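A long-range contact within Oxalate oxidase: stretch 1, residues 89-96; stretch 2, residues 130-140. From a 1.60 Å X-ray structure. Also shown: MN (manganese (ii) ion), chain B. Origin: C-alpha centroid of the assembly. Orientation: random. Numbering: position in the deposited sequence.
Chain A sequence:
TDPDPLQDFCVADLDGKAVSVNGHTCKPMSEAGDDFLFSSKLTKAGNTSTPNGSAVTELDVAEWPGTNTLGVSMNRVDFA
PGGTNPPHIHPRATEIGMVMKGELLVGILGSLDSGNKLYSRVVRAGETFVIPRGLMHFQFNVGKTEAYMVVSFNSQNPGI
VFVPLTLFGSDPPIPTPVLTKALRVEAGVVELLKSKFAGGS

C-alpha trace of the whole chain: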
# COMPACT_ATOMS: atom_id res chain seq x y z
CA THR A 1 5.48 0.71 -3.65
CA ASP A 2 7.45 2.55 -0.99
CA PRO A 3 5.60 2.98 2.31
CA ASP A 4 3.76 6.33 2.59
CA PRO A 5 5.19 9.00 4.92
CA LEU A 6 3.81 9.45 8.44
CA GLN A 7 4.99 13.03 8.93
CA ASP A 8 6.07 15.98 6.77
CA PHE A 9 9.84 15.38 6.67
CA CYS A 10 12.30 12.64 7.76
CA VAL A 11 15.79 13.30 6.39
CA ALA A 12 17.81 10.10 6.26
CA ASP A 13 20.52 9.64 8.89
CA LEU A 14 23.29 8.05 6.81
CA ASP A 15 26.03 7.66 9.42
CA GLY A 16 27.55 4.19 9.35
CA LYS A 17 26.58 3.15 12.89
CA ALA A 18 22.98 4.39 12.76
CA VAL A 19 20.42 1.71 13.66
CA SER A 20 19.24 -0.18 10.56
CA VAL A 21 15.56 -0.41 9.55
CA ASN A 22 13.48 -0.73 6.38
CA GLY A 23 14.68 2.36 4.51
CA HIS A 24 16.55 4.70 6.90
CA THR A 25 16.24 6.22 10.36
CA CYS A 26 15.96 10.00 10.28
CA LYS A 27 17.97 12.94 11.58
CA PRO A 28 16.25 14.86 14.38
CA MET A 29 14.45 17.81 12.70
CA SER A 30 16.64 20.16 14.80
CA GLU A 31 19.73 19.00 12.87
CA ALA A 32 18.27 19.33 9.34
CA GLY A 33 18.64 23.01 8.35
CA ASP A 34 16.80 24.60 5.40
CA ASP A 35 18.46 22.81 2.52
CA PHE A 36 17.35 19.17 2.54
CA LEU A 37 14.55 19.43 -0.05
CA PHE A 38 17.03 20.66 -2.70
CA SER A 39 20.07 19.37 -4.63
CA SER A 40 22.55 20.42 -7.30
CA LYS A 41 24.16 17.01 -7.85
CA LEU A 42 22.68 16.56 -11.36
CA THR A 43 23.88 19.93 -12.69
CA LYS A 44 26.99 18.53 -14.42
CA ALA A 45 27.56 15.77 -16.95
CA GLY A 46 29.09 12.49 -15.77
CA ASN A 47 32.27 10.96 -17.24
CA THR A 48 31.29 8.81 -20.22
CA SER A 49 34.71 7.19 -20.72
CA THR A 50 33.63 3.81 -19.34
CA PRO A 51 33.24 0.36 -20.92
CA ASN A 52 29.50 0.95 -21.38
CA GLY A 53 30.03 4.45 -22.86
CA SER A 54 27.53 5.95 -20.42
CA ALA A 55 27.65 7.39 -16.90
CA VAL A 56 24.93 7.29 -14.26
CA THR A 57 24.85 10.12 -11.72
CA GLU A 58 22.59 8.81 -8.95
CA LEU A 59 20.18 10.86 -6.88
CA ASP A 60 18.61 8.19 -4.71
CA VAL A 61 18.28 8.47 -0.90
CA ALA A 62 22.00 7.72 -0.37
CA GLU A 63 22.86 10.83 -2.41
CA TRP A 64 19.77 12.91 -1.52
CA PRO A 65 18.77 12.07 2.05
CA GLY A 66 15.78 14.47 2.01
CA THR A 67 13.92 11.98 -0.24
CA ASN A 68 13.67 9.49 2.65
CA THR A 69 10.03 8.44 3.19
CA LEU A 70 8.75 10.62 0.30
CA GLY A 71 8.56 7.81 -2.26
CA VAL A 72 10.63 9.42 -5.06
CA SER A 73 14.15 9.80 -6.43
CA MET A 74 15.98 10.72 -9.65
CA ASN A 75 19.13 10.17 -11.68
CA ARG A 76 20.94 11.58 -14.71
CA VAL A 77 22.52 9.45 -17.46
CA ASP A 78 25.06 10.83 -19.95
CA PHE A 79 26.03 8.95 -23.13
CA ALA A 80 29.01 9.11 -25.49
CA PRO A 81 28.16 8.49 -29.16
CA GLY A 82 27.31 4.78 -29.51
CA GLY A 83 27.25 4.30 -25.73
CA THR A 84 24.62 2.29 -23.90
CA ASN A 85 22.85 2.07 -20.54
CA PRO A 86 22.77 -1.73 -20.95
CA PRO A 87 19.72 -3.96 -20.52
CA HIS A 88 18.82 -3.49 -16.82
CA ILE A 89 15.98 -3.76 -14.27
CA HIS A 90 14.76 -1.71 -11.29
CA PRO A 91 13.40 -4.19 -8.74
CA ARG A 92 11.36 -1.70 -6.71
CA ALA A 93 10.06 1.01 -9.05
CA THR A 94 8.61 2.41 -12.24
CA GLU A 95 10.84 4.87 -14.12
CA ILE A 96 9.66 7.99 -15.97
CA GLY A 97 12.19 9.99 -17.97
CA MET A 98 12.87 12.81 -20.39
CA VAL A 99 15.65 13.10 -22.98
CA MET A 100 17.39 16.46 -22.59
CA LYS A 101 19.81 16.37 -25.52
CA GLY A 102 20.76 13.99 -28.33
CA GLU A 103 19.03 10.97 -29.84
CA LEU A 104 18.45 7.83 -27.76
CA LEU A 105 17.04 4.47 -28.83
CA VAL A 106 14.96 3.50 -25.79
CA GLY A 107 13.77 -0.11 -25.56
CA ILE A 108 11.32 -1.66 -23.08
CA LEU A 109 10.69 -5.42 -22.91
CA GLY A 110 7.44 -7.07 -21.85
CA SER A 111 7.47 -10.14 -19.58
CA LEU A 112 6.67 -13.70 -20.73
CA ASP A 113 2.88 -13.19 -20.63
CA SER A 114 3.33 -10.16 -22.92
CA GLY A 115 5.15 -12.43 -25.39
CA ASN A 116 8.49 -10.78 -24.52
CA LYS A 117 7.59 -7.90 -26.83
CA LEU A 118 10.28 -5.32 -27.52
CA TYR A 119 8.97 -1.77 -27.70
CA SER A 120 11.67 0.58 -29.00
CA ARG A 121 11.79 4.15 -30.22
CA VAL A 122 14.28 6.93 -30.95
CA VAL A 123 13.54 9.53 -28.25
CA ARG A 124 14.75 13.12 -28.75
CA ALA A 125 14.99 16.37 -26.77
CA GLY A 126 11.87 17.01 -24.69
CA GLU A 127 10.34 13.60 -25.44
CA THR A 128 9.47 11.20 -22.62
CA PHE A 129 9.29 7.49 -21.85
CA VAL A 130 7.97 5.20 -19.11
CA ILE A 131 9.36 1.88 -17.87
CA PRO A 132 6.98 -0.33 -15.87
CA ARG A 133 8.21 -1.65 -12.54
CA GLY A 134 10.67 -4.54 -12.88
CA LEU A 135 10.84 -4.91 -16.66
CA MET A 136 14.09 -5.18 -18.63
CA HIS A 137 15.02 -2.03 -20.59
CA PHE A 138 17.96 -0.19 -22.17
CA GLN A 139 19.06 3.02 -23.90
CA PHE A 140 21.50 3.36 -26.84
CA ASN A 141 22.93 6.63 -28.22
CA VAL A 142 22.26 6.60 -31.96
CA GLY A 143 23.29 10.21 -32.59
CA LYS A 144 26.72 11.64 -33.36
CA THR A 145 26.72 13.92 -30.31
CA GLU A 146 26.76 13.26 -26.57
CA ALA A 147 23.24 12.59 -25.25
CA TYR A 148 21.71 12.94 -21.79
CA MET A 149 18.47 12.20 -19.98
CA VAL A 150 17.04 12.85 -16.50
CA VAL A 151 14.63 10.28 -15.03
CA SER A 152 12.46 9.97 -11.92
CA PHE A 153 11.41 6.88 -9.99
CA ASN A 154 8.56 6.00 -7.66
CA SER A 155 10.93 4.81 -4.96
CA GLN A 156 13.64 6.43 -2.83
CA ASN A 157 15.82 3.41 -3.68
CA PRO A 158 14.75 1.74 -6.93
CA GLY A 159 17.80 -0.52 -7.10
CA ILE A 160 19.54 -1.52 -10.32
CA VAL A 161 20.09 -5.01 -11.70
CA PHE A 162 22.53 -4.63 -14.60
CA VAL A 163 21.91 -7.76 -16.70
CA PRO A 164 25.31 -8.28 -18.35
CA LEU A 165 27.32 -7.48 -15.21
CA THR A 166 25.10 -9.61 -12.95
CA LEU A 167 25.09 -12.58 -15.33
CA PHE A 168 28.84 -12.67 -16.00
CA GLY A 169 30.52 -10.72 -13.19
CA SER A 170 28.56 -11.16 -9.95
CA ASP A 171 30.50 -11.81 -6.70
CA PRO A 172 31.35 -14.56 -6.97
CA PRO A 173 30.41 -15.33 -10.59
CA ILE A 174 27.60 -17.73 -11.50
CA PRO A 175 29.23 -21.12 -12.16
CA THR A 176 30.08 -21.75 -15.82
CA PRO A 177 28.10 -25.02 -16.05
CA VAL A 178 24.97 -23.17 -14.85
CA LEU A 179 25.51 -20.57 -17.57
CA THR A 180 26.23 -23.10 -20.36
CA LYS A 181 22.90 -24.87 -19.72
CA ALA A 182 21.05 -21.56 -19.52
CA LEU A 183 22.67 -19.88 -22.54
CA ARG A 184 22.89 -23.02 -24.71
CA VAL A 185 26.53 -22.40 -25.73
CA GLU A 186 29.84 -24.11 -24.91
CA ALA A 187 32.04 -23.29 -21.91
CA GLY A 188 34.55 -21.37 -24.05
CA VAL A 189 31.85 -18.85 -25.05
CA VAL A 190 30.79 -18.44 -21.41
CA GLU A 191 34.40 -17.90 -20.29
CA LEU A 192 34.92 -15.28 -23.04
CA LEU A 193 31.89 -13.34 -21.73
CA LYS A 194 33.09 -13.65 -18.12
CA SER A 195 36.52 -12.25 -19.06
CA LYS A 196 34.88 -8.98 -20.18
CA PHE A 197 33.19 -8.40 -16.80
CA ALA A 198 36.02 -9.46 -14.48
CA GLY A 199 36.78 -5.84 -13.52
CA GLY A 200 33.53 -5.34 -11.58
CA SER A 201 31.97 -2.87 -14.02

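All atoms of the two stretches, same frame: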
# COMPACT_ATOMS: atom_id res chain seq x y z
N ILE A 89 17.25 -3.69 -14.97
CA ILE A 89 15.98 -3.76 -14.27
C ILE A 89 16.03 -3.00 -12.94
O ILE A 89 17.04 -3.04 -12.24
CB ILE A 89 15.58 -5.22 -13.97
CG1 ILE A 89 15.09 -5.92 -15.24
CG2 ILE A 89 14.50 -5.35 -12.90
CD1 ILE A 89 15.48 -7.36 -15.40
N HIS A 90 14.94 -2.32 -12.60
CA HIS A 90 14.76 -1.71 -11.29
C HIS A 90 13.76 -2.58 -10.52
O HIS A 90 12.58 -2.62 -10.86
CB HIS A 90 14.23 -0.27 -11.38
CG HIS A 90 15.13 0.56 -12.24
ND1 HIS A 90 16.39 0.92 -11.83
CD2 HIS A 90 14.98 1.04 -13.49
CE1 HIS A 90 16.99 1.60 -12.80
NE2 HIS A 90 16.15 1.68 -13.82
N PRO A 91 14.23 -3.29 -9.50
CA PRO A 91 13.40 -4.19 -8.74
C PRO A 91 12.26 -3.56 -7.97
O PRO A 91 11.32 -4.29 -7.63
CB PRO A 91 14.36 -4.88 -7.76
CG PRO A 91 15.60 -4.06 -7.75
CD PRO A 91 15.64 -3.32 -9.05
N ARG A 92 12.37 -2.29 -7.58
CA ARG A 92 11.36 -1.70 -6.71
C ARG A 92 10.74 -0.42 -7.23
O ARG A 92 10.21 0.36 -6.42
CB ARG A 92 11.98 -1.49 -5.32
CG ARG A 92 12.25 -2.78 -4.55
CD ARG A 92 12.98 -2.53 -3.25
NE ARG A 92 14.25 -1.86 -3.41
CZ ARG A 92 15.44 -2.36 -3.66
NH1 ARG A 92 15.64 -3.67 -3.80
NH2 ARG A 92 16.47 -1.53 -3.77
N ALA A 93 10.68 -0.21 -8.55
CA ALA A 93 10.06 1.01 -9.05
C ALA A 93 9.83 1.09 -10.55
O ALA A 93 10.54 0.52 -11.36
CB ALA A 93 10.95 2.20 -8.68
N THR A 94 8.88 1.96 -10.88
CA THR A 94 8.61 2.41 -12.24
C THR A 94 9.51 3.61 -12.51
O THR A 94 9.76 4.41 -11.60
CB THR A 94 7.14 2.85 -12.41
OG1 THR A 94 6.25 1.73 -12.24
CG2 THR A 94 6.89 3.45 -13.79
N GLU A 95 9.99 3.75 -13.73
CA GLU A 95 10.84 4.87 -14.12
C GLU A 95 10.11 5.73 -15.17
O GLU A 95 9.44 5.21 -16.05
CB GLU A 95 12.17 4.37 -14.67
CG GLU A 95 13.08 5.40 -15.32
CD GLU A 95 14.28 4.77 -16.00
OE1 GLU A 95 14.50 3.56 -15.82
OE2 GLU A 95 15.01 5.47 -16.74
N ILE A 96 10.26 7.04 -15.03
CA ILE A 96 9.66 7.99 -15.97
C ILE A 96 10.72 9.01 -16.34
O ILE A 96 11.31 9.64 -15.45
CB ILE A 96 8.36 8.56 -15.41
CG1 ILE A 96 7.61 9.38 -16.47
CG2 ILE A 96 8.58 9.39 -14.15
CD1 ILE A 96 6.17 9.68 -16.09
N VAL A 130 8.32 5.79 -20.41
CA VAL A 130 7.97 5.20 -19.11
C VAL A 130 8.31 3.72 -19.10
O VAL A 130 8.07 2.99 -20.06
CB VAL A 130 6.51 5.51 -18.74
CG1 VAL A 130 5.52 4.79 -19.63
CG2 VAL A 130 6.25 5.17 -17.27
N ILE A 131 8.95 3.28 -18.02
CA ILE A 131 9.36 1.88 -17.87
C ILE A 131 8.63 1.25 -16.69
O ILE A 131 8.97 1.54 -15.54
CB ILE A 131 10.86 1.75 -17.52
CG1 ILE A 131 11.77 2.67 -18.33
CG2 ILE A 131 11.28 0.29 -17.64
CD1 ILE A 131 11.98 2.32 -19.78
N PRO A 132 7.70 0.35 -16.94
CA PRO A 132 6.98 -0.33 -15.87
C PRO A 132 7.91 -1.06 -14.92
O PRO A 132 8.94 -1.63 -15.27
CB PRO A 132 6.02 -1.28 -16.57
CG PRO A 132 5.94 -0.80 -17.98
CD PRO A 132 7.23 -0.08 -18.27
N ARG A 133 7.54 -0.99 -13.66
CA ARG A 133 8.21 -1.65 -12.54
C ARG A 133 8.71 -3.05 -12.86
O ARG A 133 7.98 -3.93 -13.31
CB ARG A 133 7.20 -1.54 -11.40
CG ARG A 133 6.54 -2.73 -10.80
CD ARG A 133 5.60 -2.46 -9.65
NE ARG A 133 5.89 -1.40 -8.74
CZ ARG A 133 6.63 -1.09 -7.72
NH1 ARG A 133 7.53 -1.87 -7.12
NH2 ARG A 133 6.51 0.12 -7.16
N GLY A 134 10.02 -3.27 -12.72
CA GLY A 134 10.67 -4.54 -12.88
C GLY A 134 10.91 -5.13 -14.25
O GLY A 134 11.38 -6.27 -14.35
N LEU A 135 10.64 -4.39 -15.32
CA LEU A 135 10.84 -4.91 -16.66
C LEU A 135 12.23 -4.56 -17.19
O LEU A 135 12.78 -3.52 -16.84
CB LEU A 135 9.78 -4.36 -17.62
CG LEU A 135 8.32 -4.72 -17.28
CD1 LEU A 135 7.37 -4.14 -18.32
CD2 LEU A 135 8.13 -6.23 -17.19
N MET A 136 12.78 -5.43 -18.03
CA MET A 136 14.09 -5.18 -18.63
C MET A 136 14.00 -4.04 -19.64
O MET A 136 13.02 -3.93 -20.38
CB MET A 136 14.63 -6.46 -19.27
CG MET A 136 16.12 -6.40 -19.59
SD MET A 136 16.75 -7.84 -20.47
CE MET A 136 16.32 -9.15 -19.33
N HIS A 137 15.01 -3.17 -19.66
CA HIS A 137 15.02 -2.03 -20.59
C HIS A 137 16.44 -1.54 -20.82
O HIS A 137 17.36 -1.91 -20.08
CB HIS A 137 14.12 -0.91 -20.06
CG HIS A 137 14.50 -0.37 -18.72
ND1 HIS A 137 14.38 -1.13 -17.57
CD2 HIS A 137 14.98 0.83 -18.32
CE1 HIS A 137 14.78 -0.42 -16.54
NE2 HIS A 137 15.15 0.78 -16.95
N PHE A 138 16.64 -0.72 -21.85
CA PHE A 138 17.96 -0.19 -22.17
C PHE A 138 17.86 1.10 -22.97
O PHE A 138 16.78 1.45 -23.45
CB PHE A 138 18.72 -1.21 -23.03
CG PHE A 138 18.09 -1.49 -24.37
CD1 PHE A 138 18.36 -0.70 -25.48
CD2 PHE A 138 17.22 -2.56 -24.53
CE1 PHE A 138 17.78 -0.96 -26.70
CE2 PHE A 138 16.63 -2.82 -25.75
CZ PHE A 138 16.91 -2.02 -26.84
N GLN A 139 18.98 1.80 -23.10
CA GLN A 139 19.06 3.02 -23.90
C GLN A 139 20.36 2.94 -24.71
O GLN A 139 21.37 2.44 -24.21
CB GLN A 139 19.03 4.33 -23.13
CG GLN A 139 17.70 4.70 -22.49
CD GLN A 139 17.59 4.14 -21.08
OE1 GLN A 139 18.60 4.03 -20.37
NE2 GLN A 139 16.39 3.78 -20.65
N PHE A 140 20.33 3.40 -25.96
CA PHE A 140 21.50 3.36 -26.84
C PHE A 140 21.61 4.68 -27.60
O PHE A 140 20.64 5.09 -28.24
CB PHE A 140 21.35 2.16 -27.77
CG PHE A 140 22.48 1.90 -28.72
CD1 PHE A 140 23.65 1.30 -28.29
CD2 PHE A 140 22.35 2.19 -30.07
CE1 PHE A 140 24.68 1.03 -29.16
CE2 PHE A 140 23.38 1.92 -30.96
CZ PHE A 140 24.55 1.34 -30.50
MN MN B . 16.35 2.40 -15.99
O HOH W 1 12.70 -2.04 -14.41
O HOH W 2 8.03 1.81 -5.16
O HOH W 3 11.34 0.40 -13.98
O HOH W 4 16.59 3.61 -17.85
O HOH W 5 18.05 3.76 -14.90

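A manganese ion joins the two stretches: His90 NE2 (2.3 Å) and Glu95 OE1 (2.2 Å) from the first and His137 NE2 (2.2 Å) from the second bind MN, with water 4, water 5 and one ligand from elsewhere in the structure. The shared metal accounts for close approaches that are not hydrogen bonds: Glu95 OE1 lies 3.1 Å from His137 NE2, and His90 NE2 lies 3.4 Å from His137 NE2. The two imidazoles meet rim to rim, centroids 5.1 Å apart and planes at 47°, so neither covers the other. His137 is steadied from behind, its ND1 donating to Leu135 O at 3.0 Å, which leaves NE2 to the metal. Water 4, itself a ligand, donates to Glu95 OE2 (2.7 Å) and accepts from Gln139 NE2 (2.8 Å), tying the second carboxylate oxygen to the other stretch.

Beside the metal site the two stretches pair as antiparallel strands. Glu95 and Ile131 form a hydrogen-bonded pair, Glu95 N to Ile131 O at 3.0 Å and Ile131 N to Glu95 O at 2.8 Å, both nearly straight. Their side chains share one face of the sheet; those of Ile96 and Val130 share the other, touching at Ile96 CB and Val130 CG2 (4.4 Å).

Past this ladder the regular pairing gives way to turns, type I from His90 to Ala93 and type II from Pro132 to Leu135. Two weak hydrogen bonds link the stretches here: Gly134 N to His90 O at 3.2 Å joins the two turns, and Arg133 N to Thr94 OG1 at 3.3 Å reaches the residue just after the first. Gly134 adopts a positive phi of 76°, which favours glycine. Water 1 accepts from His90 N (2.9 Å) and donates to Leu135 O (2.8 Å), bridging the backbones. The Arg133 guanidinium has Ala93 N over one face, while Ile89 CD1 packs 4.1 Å from Met136 CB.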